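Local coordinates for amino acid adenylation domain-containing protein (Bacillus stratosphericus LAMA 585, PDB 6ULY) that selects an alpha-keto acid for nonribosomal depsipeptide synthesis, probably activating it as the acyl adenylate, and is bound here to 4-methyl-2-oxopentanoyl adenylate, at residues D20-A25 against A47-D52; T28-T33 against F209-V214; L197-G202 against G226-H231; H231-Y236 against A265-A270. All blocks are in the same frame, centred on the assembly; numbering follows the deposited sequence.

Interaction 1 (D20-A25 against A47-D52); sequences DVLTEA and AQLQGD. With SO4 (sulfate ion), chain F.
Two helices that flank a beta hairpin, strands 31-35 and 41-45, meet through Leu22 of helix 18-26 and Leu49 and Gln50 of helix 46-62. The short axes of 20-25 and 47-52 come within 9.3 Å and run at 133°, about midway between perpendicular and antiparallel. Leu22 reaches across with its isobutyl group forked over two neighbours. Its CD1 rests on CD2 of Leu49 at 3.9 Å, while CD2 lies 4.0 Å from CG of Gln50, so the apolar stem of the glutamine, rather than its amide, receives the second branch. Both leucines swing CG to the side of the carbonyl carbon, with chi1 -176° in Leu22, and their side chains cross at an angle. The two helices and the beta hairpin between them lie within the AMP-binding part of the adenylation domain, and beneath the leucine pair the packing continues inward: Trp86 of helix 78-91 touches both leucines. Toward the outer side, Gln50 stays extended beyond CG and brings NE2 to 3.8 Å from Thr23 OG1, too far for a hydrogen bond; that hydroxyl is bonded instead to Gln19 O, one turn earlier in its own helix. Gln48 takes no part in the helix contact; its NE2 donates to O1 of a sulfate ion, probably from the crystallisation liquor, over 2.8 Å with an N-H...O angle of 151°. On the same helix, Asp52 OD2 accepts from Gln44 NE2 of the hairpin.

Interaction 2 (T28-T33 against F209-V214); sequences TTNGLT and FTQEDV
Gln211 reaches out of its turn to lie against Thr28 and Asn30, the three side chains forming a small surface contact. The terminal amide of Gln211 meets the methyl group of Thr28 almost evenly, CG2 being 3.8 Å from OE1 and an equal distance from NE2. Nearer the backbone, Asn30 ND2 lies 3.6 Å from Gln211 CG and 3.5 Å from Gln211 O. The two amide planes stand 88° apart, nearly perpendicular, so the asparagine does not stack on the glutamine. Gln211 spans the gap because CG is anti to its backbone N (chi1 -176°) and the chain beyond stays extended. The main polar partners of the opposing residues lie elsewhere: Asn30 ND2 donates to Gly238 O, and Thr28 OG1 is bonded to Ala25 O in the last turn of helix 18-26. The same threonine oxygen accepts from Asn30 N at 3.2 Å, an ST turn that sets the chain before strand 31-35. Across from it, residues 210-213 form a type I beta turn. Thr210 N donates to Asp213 OD2 at 2.9 Å, approaching from above the carboxylate plane, and the turn is closed by Asp213 N to Thr210 O. Both turns lead directly into strands 31-35 and 214-217, which flank strand 240-243 in the large mixed sheet; the contact is one between the loops that lead into two parallel strands of that sheet, at their N-terminal ends.

Interaction 3 (L197-G202 against G226-H231); sequences LANVKG and GIVMFH
Helices 193-207 and 224-237 pass each other with Val200 CA and Met229 CA 6.7 Å apart, and the second helix widens into a pi-type turn closed by His231 N to Gly226 O at 3.1 Å. This is helix-on-helix packing inside the alpha/beta core of the AMP-binding domain: helix 193-207 follows strand 188-192 of one mixed sheet, whereas helix 224-237 follows strand 214-217 of another. Val228 is the residue that enters the gap. Its CG1, anti to the backbone N at chi1 -179°, projects between two consecutive residues of the facing helix. One branch of Val200, CG2, meets that methyl at 4.0 Å, the side chains crossing at a slant. Beyond Val228, Val200 also touches Leu232, Val233 and Tyr236, so it follows the next turn of the same helix. Asn199 brings its carboxamide to the same methyl, but its polar ends are used elsewhere: ND2 donates to Ala339 O, and OD1 has a weak hydrogen bond with Ser338 OG. The joint lies close to the ligand pocket. The first bond of the Met229 side chain points away from helix 193-207, and the residue touches the bound keto acyl adenylate; the side chain of Asn199 is about 7 Å from that ligand. No hydrogen bond spans the two segments; where the asparagine meets the valine, Asn199 OD1 lies 3.9 Å from Val228 CG1.

Interaction 4 (H231-Y236 against A265-A270); sequences HLVNVY and ATKTWA
The flat amide of Asn234 presents OD1 to the end of Lys267, while the imidazole of His231, on the same helix, has Val235 CG2 over one face, 3.7 Å above the plane and displaced toward the rim. At its edge, His231 ND1 is hydrogen-bonded to Gln241 OE1 and NE2 to Trp86 NE1, which fixes the rotation of the ring; it takes no part in the contact with the strand. On the strand, the ring of Trp269 meets that of Phe230 with planes about 35° apart, and its NE1 bonds to Asp217 OD1. Lys267 crosses from strand 267-270 to helix 224-237. Its CG sits between the backbone N and the carbonyl carbon (chi1 65°), and the chain then runs extended, delivering NZ to Asn234 OD1 at 2.6 Å; the place of this oxygen is less certain, so the exact length is doubtful. The two side chains run alongside each other in opposing senses, and Val233 CG1 lies 3.7 Å from Lys267 NZ. Lys267 thus spans from a parallel strand in the middle of the mixed sheet to helix 224-237 in this alpha/beta domain. With Phe209 in a cation-pi contact, Asp213 OD2 in a long, weak ion pair and probably the Asn234 oxygen nearby, the surroundings of the buried ammonium are consistent with a protonated lysine.

How the interactions relate
From the N terminus, interaction 1 closes the loop formed by hairpin 31-35/41-45. Interaction 2 starts within that loop, at 28-33, and ends far along the chain at 209-214, so it crosses interaction 1. It also crosses interaction 3, which closes the chain between helices 193-207 and 224-237, strand 214-217 included. Interaction 4, in series after interactions 2 and 3, closes the chain from helix 224-237 to strand 267-270 and shares His231 with interaction 3. That helix is the common hub: its Val235 packs against Val21 of interaction 1, and its Val233 against Phe209 of interaction 2. Through it the contacts join the N-terminal helices to the nine-stranded mixed sheet, of which the hairpin is one edge.

Interaction 1 (D20-A25 against A47-D52)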
# COMPACT_ATOMS: atom_id res chain seq x y z
N ASP A 20 -19.24 29.71 -13.82
CA ASP A 20 -20.43 30.44 -13.39
C ASP A 20 -20.33 30.86 -11.93
O ASP A 20 -20.88 31.90 -11.55
CB ASP A 20 -21.68 29.58 -13.61
CG ASP A 20 -21.82 29.09 -15.04
OD1 ASP A 20 -21.27 29.74 -15.96
OD2 ASP A 20 -22.47 28.05 -15.25
N VAL A 21 -19.63 30.08 -11.10
CA VAL A 21 -19.43 30.47 -9.71
C VAL A 21 -18.62 31.77 -9.65
O VAL A 21 -18.98 32.71 -8.94
CB VAL A 21 -18.74 29.34 -8.93
CG1 VAL A 21 -18.32 29.82 -7.55
CG2 VAL A 21 -19.65 28.12 -8.82
N LEU A 22 -17.53 31.83 -10.42
CA LEU A 22 -16.68 33.01 -10.41
C LEU A 22 -17.41 34.21 -10.99
O LEU A 22 -17.26 35.34 -10.49
CB LEU A 22 -15.40 32.72 -11.19
CG LEU A 22 -14.35 33.83 -11.21
CD1 LEU A 22 -13.89 34.15 -9.79
CD2 LEU A 22 -13.17 33.43 -12.08
N THR A 23 -18.21 34.00 -12.04
CA THR A 23 -18.96 35.10 -12.64
C THR A 23 -19.92 35.73 -11.64
O THR A 23 -19.91 36.95 -11.43
CB THR A 23 -19.71 34.59 -13.87
OG1 THR A 23 -18.77 34.33 -14.92
CG2 THR A 23 -20.74 35.62 -14.34
N GLU A 24 -20.74 34.91 -10.99
CA GLU A 24 -21.70 35.44 -10.02
C GLU A 24 -20.99 36.05 -8.81
O GLU A 24 -21.50 37.00 -8.22
CB GLU A 24 -22.66 34.34 -9.57
CG GLU A 24 -23.52 33.76 -10.70
CD GLU A 24 -24.49 34.78 -11.30
OE1 GLU A 24 -24.02 35.73 -11.96
OE2 GLU A 24 -25.71 34.62 -11.10
N ALA A 25 -19.84 35.50 -8.43
CA ALA A 25 -19.10 36.06 -7.31
C ALA A 25 -18.49 37.41 -7.66
O ALA A 25 -18.45 38.32 -6.83
CB ALA A 25 -18.01 35.09 -6.86
N ALA A 47 -14.06 40.27 -8.22
CA ALA A 47 -13.89 40.91 -9.53
C ALA A 47 -12.42 40.97 -9.92
O ALA A 47 -12.07 40.70 -11.07
CB ALA A 47 -14.50 42.31 -9.51
N GLN A 48 -11.55 41.33 -8.97
CA GLN A 48 -10.12 41.32 -9.25
C GLN A 48 -9.62 39.91 -9.54
O GLN A 48 -8.81 39.70 -10.45
CB GLN A 48 -9.35 41.94 -8.08
CG GLN A 48 -9.52 43.45 -7.94
CD GLN A 48 -8.72 44.02 -6.78
OE1 GLN A 48 -9.15 43.96 -5.63
NE2 GLN A 48 -7.55 44.56 -7.08
N LEU A 49 -10.10 38.93 -8.77
CA LEU A 49 -9.70 37.55 -9.01
C LEU A 49 -10.00 37.13 -10.44
O LEU A 49 -9.17 36.51 -11.11
CB LEU A 49 -10.39 36.62 -8.01
CG LEU A 49 -10.20 35.11 -8.20
CD1 LEU A 49 -8.73 34.72 -8.18
CD2 LEU A 49 -10.98 34.35 -7.14
N GLN A 50 -11.19 37.48 -10.95
CA GLN A 50 -11.55 37.10 -12.31
C GLN A 50 -10.57 37.69 -13.32
O GLN A 50 -10.08 36.99 -14.21
CB GLN A 50 -12.98 37.55 -12.61
CG GLN A 50 -13.54 36.98 -13.91
CD GLN A 50 -14.97 37.42 -14.16
OE1 GLN A 50 -15.41 38.46 -13.67
NE2 GLN A 50 -15.71 36.62 -14.91
N GLY A 51 -10.27 38.99 -13.19
CA GLY A 51 -9.31 39.60 -14.08
C GLY A 51 -7.91 39.04 -13.89
O GLY A 51 -7.21 38.74 -14.87
N ASP A 52 -7.47 38.91 -12.64
CA ASP A 52 -6.19 38.27 -12.38
C ASP A 52 -6.13 36.88 -12.99
O ASP A 52 -5.13 36.51 -13.63
CB ASP A 52 -5.93 38.20 -10.87
CG ASP A 52 -5.64 39.56 -10.28
OD1 ASP A 52 -5.14 40.42 -11.02
OD2 ASP A 52 -5.91 39.77 -9.07
S SO4 F . -5.86 46.25 -10.41
O1 SO4 F . -6.77 45.53 -9.56
O2 SO4 F . -4.91 45.33 -10.98
O3 SO4 F . -6.59 46.90 -11.46
O4 SO4 F . -5.16 47.23 -9.63

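Interaction 2 (T28-T33 against F209-V214)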
# COMPACT_ATOMS: atom_id res chain seq x y z
N THR A 28 -20.53 40.56 -6.87
CA THR A 28 -20.59 41.09 -5.52
C THR A 28 -19.44 42.07 -5.30
O THR A 28 -18.59 42.28 -6.17
CB THR A 28 -20.52 39.96 -4.48
OG1 THR A 28 -19.18 39.46 -4.41
CG2 THR A 28 -21.48 38.82 -4.84
N THR A 29 -19.42 42.67 -4.11
CA THR A 29 -18.29 43.49 -3.69
C THR A 29 -17.35 42.73 -2.76
O THR A 29 -16.36 43.31 -2.30
CB THR A 29 -18.79 44.77 -3.01
OG1 THR A 29 -19.59 44.43 -1.86
CG2 THR A 29 -19.63 45.59 -3.97
N ASN A 30 -17.63 41.46 -2.49
CA ASN A 30 -16.80 40.67 -1.61
C ASN A 30 -15.62 40.09 -2.38
O ASN A 30 -15.50 40.23 -3.60
CB ASN A 30 -17.63 39.57 -0.95
CG ASN A 30 -18.72 40.13 -0.07
OD1 ASN A 30 -18.61 41.24 0.45
ND2 ASN A 30 -19.79 39.37 0.10
N GLY A 31 -14.73 39.42 -1.65
CA GLY A 31 -13.61 38.75 -2.26
C GLY A 31 -12.67 38.14 -1.24
O GLY A 31 -13.08 37.76 -0.14
N LEU A 32 -11.39 38.07 -1.60
CA LEU A 32 -10.38 37.42 -0.78
C LEU A 32 -9.48 38.45 -0.11
O LEU A 32 -9.23 39.53 -0.64
CB LEU A 32 -9.52 36.48 -1.64
CG LEU A 32 -10.28 35.33 -2.30
CD1 LEU A 32 -10.14 35.39 -3.82
CD2 LEU A 32 -9.77 33.99 -1.76
N THR A 33 -9.00 38.09 1.08
CA THR A 33 -7.99 38.87 1.78
C THR A 33 -6.91 37.91 2.26
O THR A 33 -7.20 36.99 3.04
CB THR A 33 -8.58 39.65 2.96
OG1 THR A 33 -9.92 40.05 2.65
CG2 THR A 33 -7.75 40.88 3.24
N PHE A 209 -24.90 28.32 5.07
CA PHE A 209 -23.93 29.33 4.68
C PHE A 209 -24.60 30.37 3.79
O PHE A 209 -25.54 30.08 3.05
CB PHE A 209 -22.75 28.68 3.93
CG PHE A 209 -21.87 27.83 4.81
CD1 PHE A 209 -21.70 28.12 6.16
CD2 PHE A 209 -21.21 26.74 4.28
CE1 PHE A 209 -20.89 27.33 6.95
CE2 PHE A 209 -20.40 25.95 5.07
CZ PHE A 209 -20.24 26.25 6.40
N THR A 210 -24.10 31.61 3.88
CA THR A 210 -24.70 32.73 3.18
C THR A 210 -23.60 33.68 2.71
O THR A 210 -22.44 33.57 3.10
CB THR A 210 -25.68 33.49 4.08
OG1 THR A 210 -25.00 33.92 5.27
CG2 THR A 210 -26.86 32.61 4.45
N GLN A 211 -24.00 34.63 1.85
CA GLN A 211 -23.07 35.62 1.34
C GLN A 211 -22.55 36.55 2.42
O GLN A 211 -21.56 37.26 2.19
CB GLN A 211 -23.74 36.44 0.23
CG GLN A 211 -22.82 37.46 -0.43
CD GLN A 211 -23.48 38.20 -1.58
OE1 GLN A 211 -23.40 39.43 -1.67
NE2 GLN A 211 -24.13 37.46 -2.47
N GLU A 212 -23.19 36.57 3.59
CA GLU A 212 -22.76 37.43 4.69
C GLU A 212 -21.73 36.78 5.59
O GLU A 212 -21.20 37.45 6.48
CB GLU A 212 -23.97 37.85 5.53
CG GLU A 212 -24.54 39.21 5.13
CD GLU A 212 -24.85 39.31 3.64
OE1 GLU A 212 -25.62 38.46 3.14
OE2 GLU A 212 -24.30 40.21 2.97
N ASP A 213 -21.41 35.51 5.37
CA ASP A 213 -20.37 34.86 6.15
C ASP A 213 -19.04 35.58 5.95
O ASP A 213 -18.77 36.16 4.90
CB ASP A 213 -20.22 33.39 5.74
CG ASP A 213 -21.45 32.55 6.08
OD1 ASP A 213 -22.22 32.96 6.97
OD2 ASP A 213 -21.63 31.48 5.45
N VAL A 214 -18.20 35.54 6.98
CA VAL A 214 -16.80 35.95 6.89
C VAL A 214 -15.95 34.72 7.19
O VAL A 214 -16.00 34.18 8.30
CB VAL A 214 -16.48 37.10 7.85
CG1 VAL A 214 -15.01 37.50 7.73
CG2 VAL A 214 -17.38 38.31 7.58

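Interaction 3 (L197-G202 against G226-H231)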
# COMPACT_ATOMS: atom_id res chain seq x y z
N LEU A 197 -19.44 20.77 -7.08
CA LEU A 197 -20.56 21.66 -6.80
C LEU A 197 -21.66 20.97 -6.01
O LEU A 197 -22.36 21.63 -5.22
CB LEU A 197 -21.13 22.21 -8.10
CG LEU A 197 -20.32 23.32 -8.77
CD1 LEU A 197 -20.90 23.65 -10.13
CD2 LEU A 197 -20.28 24.55 -7.89
N ALA A 198 -21.83 19.67 -6.20
CA ALA A 198 -22.82 18.93 -5.42
C ALA A 198 -22.46 18.94 -3.94
O ALA A 198 -23.33 19.08 -3.08
CB ALA A 198 -22.93 17.50 -5.93
N ASN A 199 -21.17 18.78 -3.63
CA ASN A 199 -20.74 18.89 -2.24
C ASN A 199 -20.89 20.32 -1.74
O ASN A 199 -21.36 20.55 -0.61
CB ASN A 199 -19.29 18.44 -2.10
CG ASN A 199 -18.81 18.46 -0.67
OD1 ASN A 199 -18.60 19.52 -0.08
ND2 ASN A 199 -18.65 17.28 -0.09
N VAL A 200 -20.52 21.30 -2.56
CA VAL A 200 -20.67 22.70 -2.17
C VAL A 200 -22.12 23.00 -1.85
O VAL A 200 -22.44 23.56 -0.79
CB VAL A 200 -20.13 23.62 -3.28
CG1 VAL A 200 -20.68 25.02 -3.11
CG2 VAL A 200 -18.60 23.64 -3.26
N LYS A 201 -23.03 22.62 -2.75
CA LYS A 201 -24.44 22.93 -2.55
C LYS A 201 -25.01 22.18 -1.36
O LYS A 201 -25.79 22.73 -0.58
CB LYS A 201 -25.23 22.62 -3.82
CG LYS A 201 -24.83 23.50 -4.99
CD LYS A 201 -25.48 23.07 -6.29
CE LYS A 201 -25.10 24.02 -7.42
NZ LYS A 201 -25.65 23.61 -8.73
N GLY A 202 -24.62 20.91 -1.19
CA GLY A 202 -25.03 20.19 0.00
C GLY A 202 -24.48 20.82 1.27
O GLY A 202 -25.18 20.95 2.27
N GLY A 226 -9.79 22.60 2.32
CA GLY A 226 -9.37 23.95 2.02
C GLY A 226 -9.90 24.43 0.68
O GLY A 226 -10.36 25.57 0.56
N ILE A 227 -9.86 23.57 -0.33
CA ILE A 227 -10.24 24.01 -1.67
C ILE A 227 -11.76 23.97 -1.84
O ILE A 227 -12.35 24.92 -2.36
CB ILE A 227 -9.52 23.16 -2.74
CG1 ILE A 227 -9.93 23.61 -4.15
CG2 ILE A 227 -9.77 21.66 -2.55
CD1 ILE A 227 -9.63 25.07 -4.45
N VAL A 228 -12.41 22.91 -1.37
CA VAL A 228 -13.84 22.75 -1.60
C VAL A 228 -14.64 23.26 -0.41
O VAL A 228 -15.43 24.20 -0.53
CB VAL A 228 -14.21 21.28 -1.90
CG1 VAL A 228 -15.72 21.15 -2.15
CG2 VAL A 228 -13.42 20.76 -3.09
N MET A 229 -14.44 22.63 0.76
CA MET A 229 -15.32 22.92 1.89
C MET A 229 -15.33 24.40 2.24
O MET A 229 -16.32 24.90 2.79
CB MET A 229 -14.91 22.10 3.11
CG MET A 229 -15.85 22.26 4.29
SD MET A 229 -15.43 21.21 5.70
CE MET A 229 -13.83 21.88 6.17
N PHE A 230 -14.25 25.13 1.93
CA PHE A 230 -14.17 26.55 2.26
C PHE A 230 -14.02 27.40 1.01
O PHE A 230 -14.95 28.13 0.66
CB PHE A 230 -13.05 26.79 3.27
CG PHE A 230 -13.54 26.80 4.69
CD1 PHE A 230 -13.51 27.97 5.44
CD2 PHE A 230 -14.08 25.66 5.27
CE1 PHE A 230 -13.98 27.99 6.73
CE2 PHE A 230 -14.55 25.68 6.56
CZ PHE A 230 -14.51 26.85 7.29
N HIS A 231 -12.89 27.32 0.31
CA HIS A 231 -12.66 28.25 -0.79
C HIS A 231 -13.81 28.24 -1.79
O HIS A 231 -14.41 29.28 -2.07
CB HIS A 231 -11.33 27.94 -1.49
CG HIS A 231 -11.06 28.80 -2.67
ND1 HIS A 231 -11.06 30.18 -2.61
CD2 HIS A 231 -10.80 28.49 -3.96
CE1 HIS A 231 -10.79 30.68 -3.80
NE2 HIS A 231 -10.63 29.67 -4.64

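Interaction 4 (H231-Y236 against A265-A270)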
# COMPACT_ATOMS: atom_id res chain seq x y z
N HIS A 231 -12.89 27.32 0.31
CA HIS A 231 -12.66 28.25 -0.79
C HIS A 231 -13.81 28.24 -1.79
O HIS A 231 -14.41 29.28 -2.07
CB HIS A 231 -11.33 27.94 -1.49
CG HIS A 231 -11.06 28.80 -2.67
ND1 HIS A 231 -11.06 30.18 -2.61
CD2 HIS A 231 -10.80 28.49 -3.96
CE1 HIS A 231 -10.79 30.68 -3.80
NE2 HIS A 231 -10.63 29.67 -4.64
N LEU A 232 -14.17 27.06 -2.31
CA LEU A 232 -15.22 27.01 -3.32
C LEU A 232 -16.59 27.28 -2.71
O LEU A 232 -17.43 27.93 -3.34
CB LEU A 232 -15.21 25.66 -4.04
CG LEU A 232 -14.04 25.45 -5.01
CD1 LEU A 232 -14.13 24.07 -5.65
CD2 LEU A 232 -13.99 26.53 -6.08
N VAL A 233 -16.84 26.79 -1.50
CA VAL A 233 -18.07 27.16 -0.81
C VAL A 233 -18.17 28.67 -0.67
O VAL A 233 -19.24 29.26 -0.81
CB VAL A 233 -18.14 26.46 0.56
CG1 VAL A 233 -19.12 27.19 1.48
CG2 VAL A 233 -18.54 25.01 0.40
N ASN A 234 -17.03 29.32 -0.39
CA ASN A 234 -17.04 30.77 -0.18
C ASN A 234 -17.32 31.51 -1.48
O ASN A 234 -18.14 32.44 -1.51
CB ASN A 234 -15.71 31.21 0.42
CG ASN A 234 -15.50 30.70 1.83
OD1 ASN A 234 -16.46 30.55 2.59
ND2 ASN A 234 -14.25 30.44 2.18
N VAL A 235 -16.65 31.12 -2.57
CA VAL A 235 -16.91 31.76 -3.86
C VAL A 235 -18.34 31.51 -4.31
O VAL A 235 -19.00 32.40 -4.86
CB VAL A 235 -15.90 31.28 -4.91
CG1 VAL A 235 -16.05 32.07 -6.21
CG2 VAL A 235 -14.47 31.41 -4.39
N TYR A 236 -18.85 30.29 -4.07
CA TYR A 236 -20.22 29.96 -4.47
C TYR A 236 -21.24 30.83 -3.74
O TYR A 236 -22.21 31.30 -4.34
CB TYR A 236 -20.50 28.48 -4.21
CG TYR A 236 -21.90 28.06 -4.60
CD1 TYR A 236 -22.93 28.06 -3.66
CD2 TYR A 236 -22.20 27.67 -5.90
CE1 TYR A 236 -24.22 27.67 -4.01
CE2 TYR A 236 -23.48 27.28 -6.25
CZ TYR A 236 -24.48 27.29 -5.31
OH TYR A 236 -25.76 26.90 -5.66
N ALA A 265 -14.28 36.98 11.91
CA ALA A 265 -14.65 35.80 11.16
C ALA A 265 -15.89 35.15 11.76
O ALA A 265 -16.04 35.06 12.98
CB ALA A 265 -13.50 34.80 11.13
N THR A 266 -16.79 34.70 10.89
CA THR A 266 -17.97 33.96 11.32
C THR A 266 -17.81 32.45 11.17
O THR A 266 -18.56 31.70 11.81
CB THR A 266 -19.20 34.42 10.52
OG1 THR A 266 -19.10 33.98 9.16
CG2 THR A 266 -19.31 35.95 10.54
N LYS A 267 -16.86 31.99 10.37
CA LYS A 267 -16.65 30.56 10.21
C LYS A 267 -15.18 30.29 9.93
O LYS A 267 -14.47 31.14 9.37
CB LYS A 267 -17.51 29.98 9.08
CG LYS A 267 -17.16 30.49 7.70
CD LYS A 267 -18.07 29.90 6.62
CE LYS A 267 -17.58 30.28 5.24
NZ LYS A 267 -18.41 29.72 4.15
N THR A 268 -14.74 29.10 10.32
CA THR A 268 -13.36 28.65 10.13
C THR A 268 -13.36 27.14 10.35
O THR A 268 -14.38 26.55 10.71
CB THR A 268 -12.41 29.37 11.09
OG1 THR A 268 -11.05 29.10 10.72
CG2 THR A 268 -12.63 28.92 12.53
N TRP A 269 -12.20 26.52 10.12
CA TRP A 269 -12.09 25.08 10.35
C TRP A 269 -10.64 24.70 10.57
O TRP A 269 -9.71 25.46 10.27
CB TRP A 269 -12.66 24.28 9.19
CG TRP A 269 -11.72 24.10 8.04
CD1 TRP A 269 -11.37 25.03 7.11
CD2 TRP A 269 -11.01 22.90 7.70
NE1 TRP A 269 -10.48 24.48 6.21
CE2 TRP A 269 -10.25 23.18 6.55
CE3 TRP A 269 -10.94 21.62 8.26
CZ2 TRP A 269 -9.43 22.23 5.95
CZ3 TRP A 269 -10.13 20.68 7.66
CH2 TRP A 269 -9.39 20.98 6.52
N ALA A 270 -10.46 23.49 11.09
CA ALA A 270 -9.15 22.88 11.27
C ALA A 270 -9.35 21.43 11.71
O ALA A 270 -10.41 21.09 12.23
CB ALA A 270 -8.31 23.64 12.31